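Rab GDP-dissociation inhibitor (Saccharomyces cerevisiae, PDB 2BCG) holds GDP-bound Rab GTPases such as Sec4 in their inactive state by blocking release of GDP, and extracts Ypt7 from vacuolar membranes. Local coordinates at residues 54-59 with 77-82; 234-239 with 354-359. All coordinates share one frame; numbering follows the deposited sequence.

Interaction 1 of 2, residues 54-59 with 77-82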
ATOM      1  N   THR A  54     -11.969   7.674  -0.301  1.00 13.91           N
ATOM      2  CA  THR A  54     -12.719   8.307  -1.366  1.00 15.48           C
ATOM      3  C   THR A  54     -12.958   9.794  -1.094  1.00 15.18           C
ATOM      4  O   THR A  54     -12.718  10.295   0.002  1.00 15.39           O
ATOM      5  CB  THR A  54     -14.113   7.656  -1.544  1.00 15.86           C
ATOM      6  OG1 THR A  54     -14.889   7.861  -0.340  1.00 18.75           O
ATOM      7  CG2 THR A  54     -13.983   6.192  -1.895  1.00 18.32           C
ATOM      8  N   LEU A  55     -13.444  10.499  -2.119  1.00 16.28           N
ATOM      9  CA  LEU A  55     -13.753  11.897  -1.971  1.00 17.39           C
ATOM     10  C   LEU A  55     -14.901  12.122  -0.993  1.00 17.41           C
ATOM     11  O   LEU A  55     -14.808  12.977  -0.122  1.00 17.90           O
ATOM     12  CB  LEU A  55     -13.965  12.547  -3.340  1.00 17.54           C
ATOM     13  CG  LEU A  55     -14.061  14.060  -3.416  1.00 19.52           C
ATOM     14  CD1 LEU A  55     -12.889  14.786  -2.705  1.00 19.57           C
ATOM     15  CD2 LEU A  55     -14.029  14.383  -4.872  1.00 20.27           C
ATOM     16  N   SER A  56     -15.946  11.305  -1.084  1.00 18.40           N
ATOM     17  CA  SER A  56     -17.029  11.442  -0.086  1.00 19.33           C
ATOM     18  C   SER A  56     -16.508  11.273   1.346  1.00 19.60           C
ATOM     19  O   SER A  56     -16.877  12.056   2.253  1.00 20.76           O
ATOM     20  CB  SER A  56     -18.245  10.554  -0.400  1.00 20.26           C
ATOM     21  OG  SER A  56     -17.865   9.195  -0.384  1.00 23.27           O
ATOM     22  N   GLN A  57     -15.603  10.300   1.551  1.00 18.93           N
ATOM     23  CA  GLN A  57     -14.974  10.139   2.864  1.00 19.43           C
ATOM     24  C   GLN A  57     -14.111  11.303   3.308  1.00 18.44           C
ATOM     25  O   GLN A  57     -14.015  11.638   4.490  1.00 18.19           O
ATOM     26  CB  GLN A  57     -14.164   8.839   2.925  1.00 20.34           C
ATOM     27  CG  GLN A  57     -14.955   7.735   3.498  1.00 24.60           C
ATOM     28  CD  GLN A  57     -15.558   8.112   4.873  1.00 29.13           C
ATOM     29  OE1 GLN A  57     -14.848   8.570   5.798  1.00 33.57           O
ATOM     30  NE2 GLN A  57     -16.879   7.955   4.995  1.00 31.16           N
ATOM     31  N   LEU A  58     -13.453  11.935   2.338  1.00 17.32           N
ATOM     32  CA  LEU A  58     -12.706  13.115   2.641  1.00 18.43           C
ATOM     33  C   LEU A  58     -13.624  14.232   3.198  1.00 17.94           C
ATOM     34  O   LEU A  58     -13.239  14.951   4.128  1.00 18.37           O
ATOM     35  CB  LEU A  58     -11.963  13.555   1.375  1.00 19.29           C
ATOM     36  CG  LEU A  58     -10.541  14.030   1.462  1.00 19.21           C
ATOM     37  CD1 LEU A  58      -9.602  13.093   2.214  1.00 13.92           C
ATOM     38  CD2 LEU A  58     -10.060  14.306   0.062  1.00 18.99           C
ATOM     39  N   TYR A  59     -14.808  14.415   2.591  1.00 18.38           N
ATOM     40  CA  TYR A  59     -15.761  15.419   3.093  1.00 19.02           C
ATOM     41  C   TYR A  59     -16.265  15.057   4.472  1.00 19.36           C
ATOM     42  O   TYR A  59     -16.370  15.902   5.356  1.00 19.83           O
ATOM     43  CB  TYR A  59     -16.936  15.591   2.116  1.00 19.04           C
ATOM     44  CG  TYR A  59     -16.641  16.549   0.977  1.00 18.41           C
ATOM     45  CD1 TYR A  59     -16.886  17.926   1.116  1.00 18.24           C
ATOM     46  CD2 TYR A  59     -16.071  16.096  -0.221  1.00 18.08           C
ATOM     47  CE1 TYR A  59     -16.585  18.816   0.071  1.00 18.20           C
ATOM     48  CE2 TYR A  59     -15.766  16.973  -1.263  1.00 18.86           C
ATOM     49  CZ  TYR A  59     -16.045  18.335  -1.109  1.00 17.88           C
ATOM     50  OH  TYR A  59     -15.730  19.191  -2.134  1.00 20.00           O
ATOM     51  N   GLY A  77     -16.275  14.176 -10.528  1.00 23.76           N
ATOM     52  CA  GLY A  77     -16.474  12.832 -11.069  1.00 24.73           C
ATOM     53  C   GLY A  77     -16.826  11.796 -10.017  1.00 24.87           C
ATOM     54  O   GLY A  77     -17.144  12.124  -8.866  1.00 25.41           O
ATOM     55  N   LYS A  78     -16.763  10.526 -10.425  1.00 26.59           N
ATOM     56  CA  LYS A  78     -17.172   9.393  -9.583  1.00 27.30           C
ATOM     57  C   LYS A  78     -16.207   9.079  -8.423  1.00 26.21           C
ATOM     58  O   LYS A  78     -14.982   9.138  -8.600  1.00 24.68           O
ATOM     59  CB  LYS A  78     -17.370   8.145 -10.459  1.00 29.36           C
ATOM     60  CG  LYS A  78     -18.595   8.232 -11.416  1.00 30.90           C
ATOM     61  CD  LYS A  78     -19.865   7.684 -10.742  1.00 34.70           C
ATOM     62  CE  LYS A  78     -20.990   7.359 -11.758  1.00 33.71           C
ATOM     63  NZ  LYS A  78     -21.876   8.522 -12.161  1.00 38.05           N
ATOM     64  N   ASP A  79     -16.778   8.758  -7.254  1.00 25.58           N
ATOM     65  CA  ASP A  79     -16.043   8.427  -6.028  1.00 25.85           C
ATOM     66  C   ASP A  79     -15.009   7.335  -6.320  1.00 24.62           C
ATOM     67  O   ASP A  79     -13.926   7.323  -5.731  1.00 25.05           O
ATOM     68  CB  ASP A  79     -17.009   7.916  -4.940  1.00 27.16           C
ATOM     69  CG  ASP A  79     -16.889   8.657  -3.593  1.00 28.07           C
ATOM     70  OD1 ASP A  79     -17.447   8.130  -2.605  1.00 31.83           O
ATOM     71  OD2 ASP A  79     -16.294   9.744  -3.491  1.00 25.17           O
ATOM     72  N   ARG A  80     -15.336   6.416  -7.233  1.00 22.97           N
ATOM     73  CA  ARG A  80     -14.437   5.277  -7.500  1.00 22.70           C
ATOM     74  C   ARG A  80     -13.073   5.705  -8.076  1.00 20.64           C
ATOM     75  O   ARG A  80     -12.093   4.963  -7.972  1.00 20.52           O
ATOM     76  CB  ARG A  80     -15.097   4.227  -8.414  0.60 22.38           C
ATOM     77  CG  ARG A  80     -15.735   4.765  -9.708  0.60 23.90           C
ATOM     78  CD  ARG A  80     -16.410   3.615 -10.509  0.60 24.84           C
ATOM     79  NE  ARG A  80     -17.133   2.679  -9.640  0.60 30.72           N
ATOM     80  CZ  ARG A  80     -18.404   2.810  -9.263  0.60 25.85           C
ATOM     81  NH1 ARG A  80     -19.133   3.833  -9.688  0.60 33.12           N
ATOM     82  NH2 ARG A  80     -18.958   1.908  -8.462  0.60 31.39           N
ATOM     83  N   ASP A  81     -13.009   6.883  -8.691  1.00 18.70           N
ATOM     84  CA  ASP A  81     -11.777   7.412  -9.250  1.00 17.71           C
ATOM     85  C   ASP A  81     -10.803   8.004  -8.207  1.00 15.79           C
ATOM     86  O   ASP A  81      -9.657   8.354  -8.535  1.00 15.67           O
ATOM     87  CB  ASP A  81     -12.093   8.544 -10.237  1.00 18.40           C
ATOM     88  CG  ASP A  81     -12.643   8.046 -11.564  1.00 22.21           C
ATOM     89  OD1 ASP A  81     -12.850   8.921 -12.452  1.00 22.79           O
ATOM     90  OD2 ASP A  81     -12.864   6.820 -11.717  1.00 25.39           O
ATOM     91  N   TRP A  82     -11.263   8.141  -6.972  1.00 14.10           N
ATOM     92  CA  TRP A  82     -10.494   8.870  -5.951  1.00 13.27           C
ATOM     93  C   TRP A  82      -9.964   7.909  -4.888  1.00 13.58           C
ATOM     94  O   TRP A  82     -10.750   7.166  -4.293  1.00 14.70           O
ATOM     95  CB  TRP A  82     -11.374   9.957  -5.321  1.00 13.71           C
ATOM     96  CG  TRP A  82     -11.727  11.068  -6.290  1.00 12.83           C
ATOM     97  CD1 TRP A  82     -12.733  11.062  -7.234  1.00 13.77           C
ATOM     98  CD2 TRP A  82     -11.055  12.317  -6.427  1.00 12.84           C
ATOM     99  NE1 TRP A  82     -12.708  12.234  -7.967  1.00 14.26           N
ATOM    100  CE2 TRP A  82     -11.715  13.043  -7.465  1.00 13.84           C
ATOM    101  CE3 TRP A  82      -9.979  12.921  -5.756  1.00 13.71           C
ATOM    102  CZ2 TRP A  82     -11.305  14.321  -7.850  1.00 13.95           C
ATOM    103  CZ3 TRP A  82      -9.575  14.189  -6.139  1.00 13.29           C
ATOM    104  CH2 TRP A  82     -10.234  14.879  -7.175  1.00 14.46           C
TER
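Ser56 turns OG in between its own backbone N and carbonyl carbon (chi1 62°), and in doing so sets the hydroxyl beside its amide, both facing the carboxylate of Asp79. Leu55 has its CG anti to the backbone N (chi1 -170°), which starts that side chain toward Trp82.

The carboxylate takes two bonds from Ser56, one on each oxygen. Ser56 N gives a nearly straight bond (163°) to Asp79 OD2 at 2.9 Å, received on the syn lone pair, while Ser56 OG donates to Asp79 OD1 over a very short 2.5 Å. Thr54, the N-cap of helix 55-62, crosses Asp79 at about a right angle; Thr54 OG1 accepts from Gln57 N at 3.2 Å, a capping bond in the first turn.

Next to the carboxylate, Leu55 CD2 sits over one face of the indole, 3.9 Å from the centroid of the Trp82 five-membered ring, a CH-pi contact. Trp82 NE1 is held by the carbonyl oxygen of Phe76, at the end of helix 69-76, and Ile316 of strand 303-317 also packs on the ring.

The two bonds from Ser56 tie the 79-81 turn to the start of helix 55-62. They place the carboxylate at the positive end of the helix dipole, which, together with a long, weak ion pair from Asp79 OD2 to Arg72 NE, would be expected to favour its ionised form.

Interaction 2 of 2, residues 234-239 with 354-359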
ATOM      1  N   TYR A 234      12.323   8.199  -5.935  1.00 13.12           N
ATOM      2  CA  TYR A 234      11.048   7.699  -5.385  1.00 11.85           C
ATOM      3  C   TYR A 234      10.178   6.911  -6.313  1.00 11.87           C
ATOM      4  O   TYR A 234      10.077   7.223  -7.514  1.00 12.54           O
ATOM      5  CB  TYR A 234      10.190   8.873  -4.920  1.00 12.67           C
ATOM      6  CG  TYR A 234      10.841   9.795  -3.931  1.00 12.04           C
ATOM      7  CD1 TYR A 234      11.303   9.308  -2.712  1.00 11.95           C
ATOM      8  CD2 TYR A 234      10.888  11.165  -4.157  1.00 14.21           C
ATOM      9  CE1 TYR A 234      11.890  10.146  -1.782  1.00 13.98           C
ATOM     10  CE2 TYR A 234      11.466  12.020  -3.229  1.00 13.85           C
ATOM     11  CZ  TYR A 234      11.956  11.514  -2.027  1.00 14.89           C
ATOM     12  OH  TYR A 234      12.502  12.375  -1.095  1.00 16.26           O
ATOM     13  N   LEU A 235       9.464   5.963  -5.707  1.00 11.68           N
ATOM     14  CA  LEU A 235       8.329   5.280  -6.340  1.00 10.56           C
ATOM     15  C   LEU A 235       7.004   5.594  -5.590  1.00 10.16           C
ATOM     16  O   LEU A 235       7.036   6.003  -4.450  1.00 11.81           O
ATOM     17  CB  LEU A 235       8.562   3.766  -6.315  1.00 12.42           C
ATOM     18  CG  LEU A 235       9.878   3.203  -6.879  1.00 14.19           C
ATOM     19  CD1 LEU A 235       9.961   1.689  -6.678  1.00 16.52           C
ATOM     20  CD2 LEU A 235      10.005   3.588  -8.367  1.00 17.34           C
ATOM     21  N   TYR A 236       5.879   5.370  -6.259  1.00 10.27           N
ATOM     22  CA  TYR A 236       4.560   5.592  -5.655  1.00 10.24           C
ATOM     23  C   TYR A 236       3.602   4.513  -6.201  1.00 10.84           C
ATOM     24  O   TYR A 236       3.635   4.219  -7.385  1.00 11.85           O
ATOM     25  CB  TYR A 236       4.036   6.999  -5.979  1.00 11.38           C
ATOM     26  CG  TYR A 236       2.721   7.321  -5.287  1.00 10.37           C
ATOM     27  CD1 TYR A 236       2.697   7.778  -3.970  1.00 11.50           C
ATOM     28  CD2 TYR A 236       1.493   7.121  -5.949  1.00 11.54           C
ATOM     29  CE1 TYR A 236       1.491   8.015  -3.314  1.00  9.78           C
ATOM     30  CE2 TYR A 236       0.292   7.374  -5.299  1.00 10.34           C
ATOM     31  CZ  TYR A 236       0.294   7.803  -3.990  1.00 10.06           C
ATOM     32  OH  TYR A 236      -0.926   8.046  -3.400  1.00 11.79           O
ATOM     33  N   PRO A 237       2.780   3.910  -5.337  1.00 11.26           N
ATOM     34  CA  PRO A 237       1.859   2.860  -5.812  1.00 11.17           C
ATOM     35  C   PRO A 237       0.659   3.372  -6.604  1.00 10.31           C
ATOM     36  O   PRO A 237      -0.020   4.334  -6.198  1.00 11.51           O
ATOM     37  CB  PRO A 237       1.337   2.220  -4.518  1.00 12.29           C
ATOM     38  CG  PRO A 237       1.435   3.308  -3.499  1.00 13.01           C
ATOM     39  CD  PRO A 237       2.641   4.153  -3.888  1.00 11.57           C
ATOM     40  N   MET A 238       0.349   2.671  -7.692  1.00 11.23           N
ATOM     41  CA  MET A 238      -0.898   2.893  -8.410  1.00 11.23           C
ATOM     42  C   MET A 238      -2.066   2.602  -7.458  1.00 10.30           C
ATOM     43  O   MET A 238      -2.064   1.587  -6.706  1.00 10.96           O
ATOM     44  CB  MET A 238      -0.978   1.951  -9.626  1.00 11.89           C
ATOM     45  CG  MET A 238       0.092   2.167 -10.675  1.00 14.34           C
ATOM     46  SD  MET A 238       0.051   3.832 -11.369  1.00 16.40           S
ATOM     47  CE  MET A 238      -1.539   3.739 -12.216  1.00 18.35           C
ATOM     48  N   TYR A 239      -3.046   3.502  -7.506  1.00 10.23           N
ATOM     49  CA  TYR A 239      -4.243   3.508  -6.649  1.00  9.53           C
ATOM     50  C   TYR A 239      -4.008   3.936  -5.196  1.00 10.47           C
ATOM     51  O   TYR A 239      -4.936   3.902  -4.384  1.00 10.98           O
ATOM     52  CB  TYR A 239      -5.002   2.176  -6.671  1.00 11.40           C
ATOM     53  CG  TYR A 239      -5.486   1.731  -8.009  1.00 11.74           C
ATOM     54  CD1 TYR A 239      -6.608   2.310  -8.632  1.00 13.16           C
ATOM     55  CD2 TYR A 239      -4.816   0.725  -8.671  1.00 11.92           C
ATOM     56  CE1 TYR A 239      -7.057   1.835  -9.884  1.00 14.52           C
ATOM     57  CE2 TYR A 239      -5.252   0.240  -9.882  1.00 15.03           C
ATOM     58  CZ  TYR A 239      -6.345   0.809 -10.490  1.00 15.11           C
ATOM     59  OH  TYR A 239      -6.730   0.317 -11.694  1.00 18.38           O
ATOM     60  N   HIS A 354      -1.501   8.128 -11.410  1.00 14.05           N
ATOM     61  CA  HIS A 354      -1.342   7.127 -10.357  1.00 13.47           C
ATOM     62  C   HIS A 354      -2.718   6.621  -9.900  1.00 13.03           C
ATOM     63  O   HIS A 354      -2.781   5.901  -8.901  1.00 12.73           O
ATOM     64  CB  HIS A 354      -0.404   7.633  -9.196  0.50 15.04           C
ATOM     65  CG  HIS A 354       1.095   7.614  -9.490  0.50 14.62           C
ATOM     66  ND1 HIS A 354       1.787   8.721  -9.941  0.50 16.93           N
ATOM     67  CD2 HIS A 354       2.039   6.653  -9.297  0.50 16.44           C
ATOM     68  CE1 HIS A 354       3.074   8.438 -10.048  0.50 14.34           C
ATOM     69  NE2 HIS A 354       3.258   7.188  -9.653  0.50 15.43           N
ATOM     70  N   ASN A 355      -3.792   6.930 -10.639  1.00 13.86           N
ATOM     71  CA  ASN A 355      -5.153   6.427 -10.325  1.00 14.04           C
ATOM     72  C   ASN A 355      -5.651   6.830  -8.937  1.00 14.62           C
ATOM     73  O   ASN A 355      -6.292   6.038  -8.232  1.00 14.49           O
ATOM     74  CB  ASN A 355      -5.253   4.897 -10.528  1.00 14.39           C
ATOM     75  CG  ASN A 355      -5.039   4.477 -11.986  1.00 18.05           C
ATOM     76  OD1 ASN A 355      -4.824   3.281 -12.282  1.00 22.37           O
ATOM     77  ND2 ASN A 355      -5.108   5.433 -12.893  1.00 19.07           N
ATOM     78  N   VAL A 356      -5.312   8.050  -8.524  1.00 13.11           N
ATOM     79  CA  VAL A 356      -5.734   8.523  -7.216  1.00 12.33           C
ATOM     80  C   VAL A 356      -6.777   9.622  -7.269  1.00 11.21           C
ATOM     81  O   VAL A 356      -7.321   9.970  -6.252  1.00 11.13           O
ATOM     82  CB  VAL A 356      -4.529   8.987  -6.370  1.00 12.35           C
ATOM     83  CG1 VAL A 356      -3.666   7.766  -6.006  1.00 12.19           C
ATOM     84  CG2 VAL A 356      -3.724  10.060  -7.128  1.00 13.74           C
ATOM     85  N   CYS A 357      -7.049  10.159  -8.458  1.00 12.66           N
ATOM     86  CA  CYS A 357      -8.081  11.180  -8.633  1.00 13.42           C
ATOM     87  C   CYS A 357      -8.608  11.082 -10.056  1.00 14.24           C
ATOM     88  O   CYS A 357      -7.982  10.461 -10.913  1.00 14.65           O
ATOM     89  CB  CYS A 357      -7.551  12.595  -8.304  1.00 12.90           C
ATOM     90  SG  CYS A 357      -6.112  13.082  -9.253  1.00 14.14           S
ATOM     91  N   SER A 358      -9.728  11.733 -10.299  1.00 14.70           N
ATOM     92  CA  SER A 358     -10.323  11.734 -11.622  1.00 16.15           C
ATOM     93  C   SER A 358      -9.482  12.576 -12.588  1.00 16.25           C
ATOM     94  O   SER A 358      -8.653  13.434 -12.191  1.00 16.25           O
ATOM     95  CB  SER A 358     -11.778  12.240 -11.553  1.00 16.71           C
ATOM     96  OG  SER A 358     -11.783  13.593 -11.143  1.00 19.35           O
ATOM     97  N   LYS A 359      -9.745  12.360 -13.876  1.00 17.87           N
ATOM     98  CA  LYS A 359      -8.965  12.968 -14.934  1.00 18.82           C
ATOM     99  C   LYS A 359      -8.834  14.491 -14.780  1.00 17.89           C
ATOM    100  O   LYS A 359      -9.838  15.176 -14.532  1.00 19.52           O
ATOM    101  CB  LYS A 359      -9.652  12.671 -16.260  1.00 19.70           C
ATOM    102  CG  LYS A 359      -8.879  13.185 -17.438  1.00 24.29           C
ATOM    103  CD  LYS A 359      -9.519  12.720 -18.742  1.00 29.06           C
ATOM    104  CE  LYS A 359      -8.608  13.045 -19.925  1.00 32.24           C
ATOM    105  NZ  LYS A 359      -7.291  12.308 -19.870  1.00 34.69           N
TER
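Tyr236 meets His354 edge-on in the buried half of this contact, formed by these two residues and Val356. The tyrosine ring brings its CD2 edge to the imidazole face of one of the two modelled His354 conformers, with the planes at 90° and the centroids 5.1 Å apart; Tyr236 CD2 comes to 3.4 Å from His354 CD2. CG of Tyr236 lies anti to the backbone N (chi1 -175°), which starts the ring off toward the 354-359 loop. Further along the same edge, Val356 CG1 packs 4.0 Å from Tyr236 CE2. Tyr236 OH is hydrogen-bonded to Asp85 OD2. On the backbone, Tyr239 N donates to His354 O at 2.8 Å, and the same oxygen receives a CA-H...O contact from Met238.

Strand 234-237 is the middle strand of a small antiparallel sheet, between 91-92 and 112-114, and the chain leaves it through Met238 and Tyr239 to meet the loop that joins strands 345-351 and 362-369. Residues 236-239 also fall in a region that interacts with Ypt1.

Met238, Tyr239 and Asn355, by contrast, are partly exposed. Met238, bent at chi2 and chi3, reaches across His354 at about a right angle, with SD oblique to the imidazole, and carries Met238 CE to 3.3 Å from Asn355 OD1. Tyr239 and Asn355 lie side by side, pointing the same way. Asn355 CB stands 3.9 Å from the Tyr239 ring centroid, a CH-pi contact, while OD1 sits over the same ring, offset toward the rim and 3.4 Å from Tyr239 CZ. An alanine in place of Tyr239 would probably leave Asn355 CB and OD1 without the ring they lie on, its side-chain amide held mainly by the weak bond from ND2 to the carbonyl oxygen of Asp352. A basic side chain of the other protein in the assembly also packs on Tyr239.

How the interactions relate
Interactions 1 and 2 lie with their centres about 14 Å apart, on the same side of the chain's centre, and they touch directly. Trp82 bridges them: beyond its contact with the 54-59 segment, its six-membered ring meets the 354-359 loop, with Trp82 CZ3 3.4 Å from Cys357 CB and Trp82 CZ2 3.4 Å from Ser358 OG. Ser358 OG is hydrogen-bonded to Phe76 O, the same carbonyl that holds Trp82 NE1, so one helix-end oxygen serves both contacts. Asn83, next along the chain, bonds to Asn355 and Val356. Neither contact includes a residue of the geranylgeranyl pockets; interaction 2 overlaps a Ypt1-binding region.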